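Local coordinates for type VII secretion system protein EssB (Staphylococcus aureus, PDB 4ANN), which is an integral membrane component of the type VII (Ess) secretion system, probably required for secretion of EsxA and EsxB, at residues R22-H33 with T122-P131. Sequence-based numbering, arbitrary orientation. Where two conformers were deposited one is given.
Sequences REIPKSSIKPEH and TRGLQNVVDP
With CG anti to the backbone N (chi1 173°) and the chain extended from there to NE, Arg22 carries its guanidinium from strand 21-25 to the backbone of 122-131. Its two terminal nitrogens take separate carbonyls: NH1 donates to Arg123 O at 2.7 Å, almost in the guanidinium plane, and NH2 to Asp130 O at 2.8 Å, tilted somewhat from it. One side chain thereby joins the incoming and outgoing arms of 122-131. Both nitrogens stand above the planes of the carbonyls they meet, and both bonds are bent (146° and 149°). A water accepting from Arg22 NH1 and from Arg123 N adds a second link to Arg123. CD1 of Ile24 lies over the centre of one guanidinium face, and Thr122 CG2 lies over the opposite face, shifted toward NH1; the packing on both faces, with the two carbonyls at the edge, should restrict its rotation.

Farther along, Val129 has CG2 anti to its backbone N, and this methyl meets Ile29 CD1 at 3.6 Å, with Ile24 CG2 more loosely beside it. The His33 ring is sandwiched between Glu32 CG and Val128 CG2; the latter makes a CH-pi contact 4.0 Å from the ring centroid. Val128 O receives two waters, one shared with Ser28 O, the other with Lys30 N and His33 ND1 (2.8 Å from the water).

A classic beta bulge places Val128 and Val129 across from Leu125, whose O accepts from the backbone N of both. Within this cytoplasmic segment of EssB, the contact joins two separate sheets: strand 21-25 is an outer strand, hydrogen-bonded to strand 58-63, whose Tyr63 touches both Arg22 and Thr122, while strand 124-125 pairs antiparallel with strand 101-102.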
# COMPACT_ATOMS: atom_id res chain seq x y z
N ARG A 22 -6.28 6.74 -13.52
CA ARG A 22 -5.17 6.02 -14.09
C ARG A 22 -5.47 5.74 -15.56
O ARG A 22 -6.57 5.32 -15.91
CB ARG A 22 -5.03 4.71 -13.31
CG ARG A 22 -4.02 3.82 -13.90
CD ARG A 22 -4.06 2.45 -13.19
NE ARG A 22 -3.04 1.66 -13.82
CZ ARG A 22 -2.84 0.38 -13.48
NH1 ARG A 22 -3.58 -0.22 -12.59
NH2 ARG A 22 -1.84 -0.27 -14.11
N GLU A 23 -4.46 5.88 -16.45
CA GLU A 23 -4.60 5.54 -17.85
C GLU A 23 -3.67 4.41 -18.17
O GLU A 23 -2.48 4.42 -17.81
CB GLU A 23 -4.31 6.75 -18.75
CG GLU A 23 -4.44 6.39 -20.24
CD GLU A 23 -4.21 7.53 -21.15
OE1 GLU A 23 -5.01 8.47 -20.98
OE2 GLU A 23 -3.34 7.53 -22.04
N ILE A 24 -4.19 3.41 -18.87
CA ILE A 24 -3.43 2.23 -19.32
C ILE A 24 -3.47 2.18 -20.83
O ILE A 24 -4.53 1.98 -21.41
CB ILE A 24 -4.04 0.93 -18.75
CG1 ILE A 24 -4.04 0.97 -17.20
CG2 ILE A 24 -3.32 -0.31 -19.33
CD1 ILE A 24 -4.86 -0.10 -16.58
N PRO A 25 -2.34 2.38 -21.52
CA PRO A 25 -2.39 2.30 -23.02
C PRO A 25 -2.74 0.91 -23.45
O PRO A 25 -2.24 -0.10 -22.93
CB PRO A 25 -0.98 2.69 -23.43
CG PRO A 25 -0.39 3.36 -22.26
CD PRO A 25 -0.99 2.74 -20.99
N LYS A 26 -3.57 0.78 -24.48
CA LYS A 26 -3.94 -0.56 -24.95
C LYS A 26 -2.75 -1.38 -25.49
O LYS A 26 -2.72 -2.60 -25.35
CB LYS A 26 -4.99 -0.41 -26.01
CG LYS A 26 -6.37 -0.22 -25.42
CD LYS A 26 -7.40 -0.06 -26.52
CE LYS A 26 -8.81 0.07 -25.95
NZ LYS A 26 -9.82 0.21 -27.01
N SER A 27 -1.80 -0.73 -26.13
CA SER A 27 -0.71 -1.55 -26.66
C SER A 27 0.12 -2.12 -25.56
O SER A 27 0.89 -3.03 -25.82
CB SER A 27 0.17 -0.67 -27.55
OG SER A 27 0.69 0.44 -26.82
N SER A 28 0.00 -1.66 -24.32
CA SER A 28 0.75 -2.25 -23.20
C SER A 28 0.15 -3.59 -22.79
O SER A 28 0.84 -4.31 -22.04
CB SER A 28 0.84 -1.29 -22.02
OG SER A 28 -0.35 -1.17 -21.26
N ILE A 29 -1.07 -3.91 -23.22
CA ILE A 29 -1.85 -5.08 -22.83
C ILE A 29 -1.86 -6.04 -24.03
O ILE A 29 -2.23 -5.58 -25.13
CB ILE A 29 -3.30 -4.74 -22.42
CG1 ILE A 29 -3.33 -3.61 -21.35
CG2 ILE A 29 -4.11 -5.94 -21.96
CD1 ILE A 29 -2.57 -4.10 -20.10
N LYS A 30 -1.48 -7.29 -23.81
CA LYS A 30 -1.70 -8.27 -24.91
C LYS A 30 -3.13 -8.27 -25.38
O LYS A 30 -4.02 -8.31 -24.49
CB LYS A 30 -1.34 -9.69 -24.43
CG LYS A 30 0.20 -9.84 -24.32
CD LYS A 30 0.58 -11.29 -24.18
N PRO A 31 -3.42 -8.30 -26.67
CA PRO A 31 -4.84 -8.35 -27.08
C PRO A 31 -5.64 -9.48 -26.44
O PRO A 31 -6.82 -9.32 -26.10
CB PRO A 31 -4.74 -8.53 -28.62
CG PRO A 31 -3.48 -7.80 -28.91
CD PRO A 31 -2.54 -8.24 -27.82
N GLU A 32 -5.01 -10.63 -26.20
CA GLU A 32 -5.77 -11.68 -25.60
C GLU A 32 -6.06 -11.47 -24.12
O GLU A 32 -6.68 -12.31 -23.50
CB GLU A 32 -4.98 -13.02 -25.68
CG GLU A 32 -3.58 -12.77 -25.09
CD GLU A 32 -2.51 -12.48 -26.11
OE1 GLU A 32 -2.65 -11.75 -27.15
OE2 GLU A 32 -1.41 -13.05 -25.82
N HIS A 33 -5.55 -10.41 -23.51
CA HIS A 33 -5.80 -10.06 -22.16
C HIS A 33 -6.78 -8.89 -22.04
O HIS A 33 -7.09 -8.48 -20.92
CB HIS A 33 -4.50 -9.68 -21.46
CG HIS A 33 -3.59 -10.83 -21.28
ND1 HIS A 33 -2.22 -10.66 -21.09
CD2 HIS A 33 -3.84 -12.15 -21.26
CE1 HIS A 33 -1.66 -11.84 -20.96
NE2 HIS A 33 -2.61 -12.78 -21.06
N THR A 122 -4.15 1.43 -6.39
CA THR A 122 -3.76 0.93 -7.69
C THR A 122 -3.71 -0.59 -7.70
O THR A 122 -3.15 -1.18 -6.77
CB THR A 122 -2.38 1.49 -8.06
OG1 THR A 122 -2.48 2.94 -8.02
CG2 THR A 122 -1.99 1.12 -9.47
N ARG A 123 -4.24 -1.22 -8.73
CA ARG A 123 -4.16 -2.66 -8.86
C ARG A 123 -3.45 -3.06 -10.16
O ARG A 123 -3.80 -2.56 -11.21
CB ARG A 123 -5.48 -3.35 -9.02
CG ARG A 123 -6.57 -2.80 -8.26
CD ARG A 123 -7.86 -3.61 -8.35
NE ARG A 123 -8.96 -2.98 -7.76
CZ ARG A 123 -10.19 -3.45 -7.71
NH1 ARG A 123 -10.48 -4.62 -8.25
NH2 ARG A 123 -11.16 -2.75 -7.13
N GLY A 124 -2.51 -3.96 -10.06
CA GLY A 124 -2.06 -4.69 -11.25
C GLY A 124 -2.66 -6.05 -11.29
O GLY A 124 -3.43 -6.48 -10.40
N LEU A 125 -2.31 -6.79 -12.35
CA LEU A 125 -2.74 -8.16 -12.55
C LEU A 125 -1.55 -8.96 -12.96
O LEU A 125 -0.90 -8.57 -13.94
CB LEU A 125 -3.77 -8.26 -13.63
CG LEU A 125 -5.13 -7.74 -13.30
CD1 LEU A 125 -5.91 -7.69 -14.62
CD2 LEU A 125 -5.82 -8.64 -12.25
N GLN A 126 -1.33 -10.05 -12.24
CA GLN A 126 -0.15 -10.86 -12.51
C GLN A 126 -0.08 -11.25 -13.96
O GLN A 126 -1.06 -11.71 -14.53
CB GLN A 126 -0.18 -12.10 -11.62
CG GLN A 126 -0.15 -11.58 -10.16
CD GLN A 126 1.23 -11.97 -9.64
OE1 GLN A 126 2.24 -11.50 -10.17
NE2 GLN A 126 1.15 -12.84 -8.63
N ASN A 127 1.10 -11.01 -14.55
CA ASN A 127 1.39 -11.51 -15.88
C ASN A 127 0.56 -10.75 -16.91
O ASN A 127 0.64 -11.17 -18.06
CB ASN A 127 1.11 -13.00 -16.06
CG ASN A 127 1.83 -13.88 -15.08
OD1 ASN A 127 1.32 -14.84 -14.48
ND2 ASN A 127 3.12 -13.59 -14.89
N VAL A 128 -0.12 -9.68 -16.50
CA VAL A 128 -1.04 -8.99 -17.40
C VAL A 128 -0.83 -7.49 -17.50
O VAL A 128 -0.77 -6.96 -18.59
CB VAL A 128 -2.48 -9.30 -16.99
CG1 VAL A 128 -3.42 -8.45 -17.78
CG2 VAL A 128 -2.78 -10.76 -17.20
N VAL A 129 -0.79 -6.82 -16.32
CA VAL A 129 -0.56 -5.39 -16.32
C VAL A 129 0.14 -5.00 -15.02
O VAL A 129 -0.13 -5.60 -13.95
CB VAL A 129 -1.85 -4.58 -16.57
CG1 VAL A 129 -2.83 -4.71 -15.42
CG2 VAL A 129 -1.53 -3.10 -16.79
N ASP A 130 1.01 -4.02 -15.09
CA ASP A 130 1.72 -3.45 -13.97
C ASP A 130 0.74 -2.82 -13.00
O ASP A 130 -0.43 -2.54 -13.37
CB ASP A 130 2.73 -2.41 -14.48
CG ASP A 130 3.95 -2.99 -15.15
OD1 ASP A 130 4.18 -4.22 -15.05
OD2 ASP A 130 4.68 -2.18 -15.80
N PRO A 131 1.10 -2.60 -11.71
CA PRO A 131 2.42 -2.79 -11.14
C PRO A 131 2.82 -4.27 -10.99
O PRO A 131 2.00 -5.16 -10.79
CB PRO A 131 2.36 -2.12 -9.75
CG PRO A 131 0.88 -2.11 -9.44
CD PRO A 131 0.22 -1.91 -10.77
O HOH W 1 -5.81 0.39 -10.75
O HOH W 2 1.22 -5.03 -19.51
O HOH W 3 -0.90 -8.22 -21.06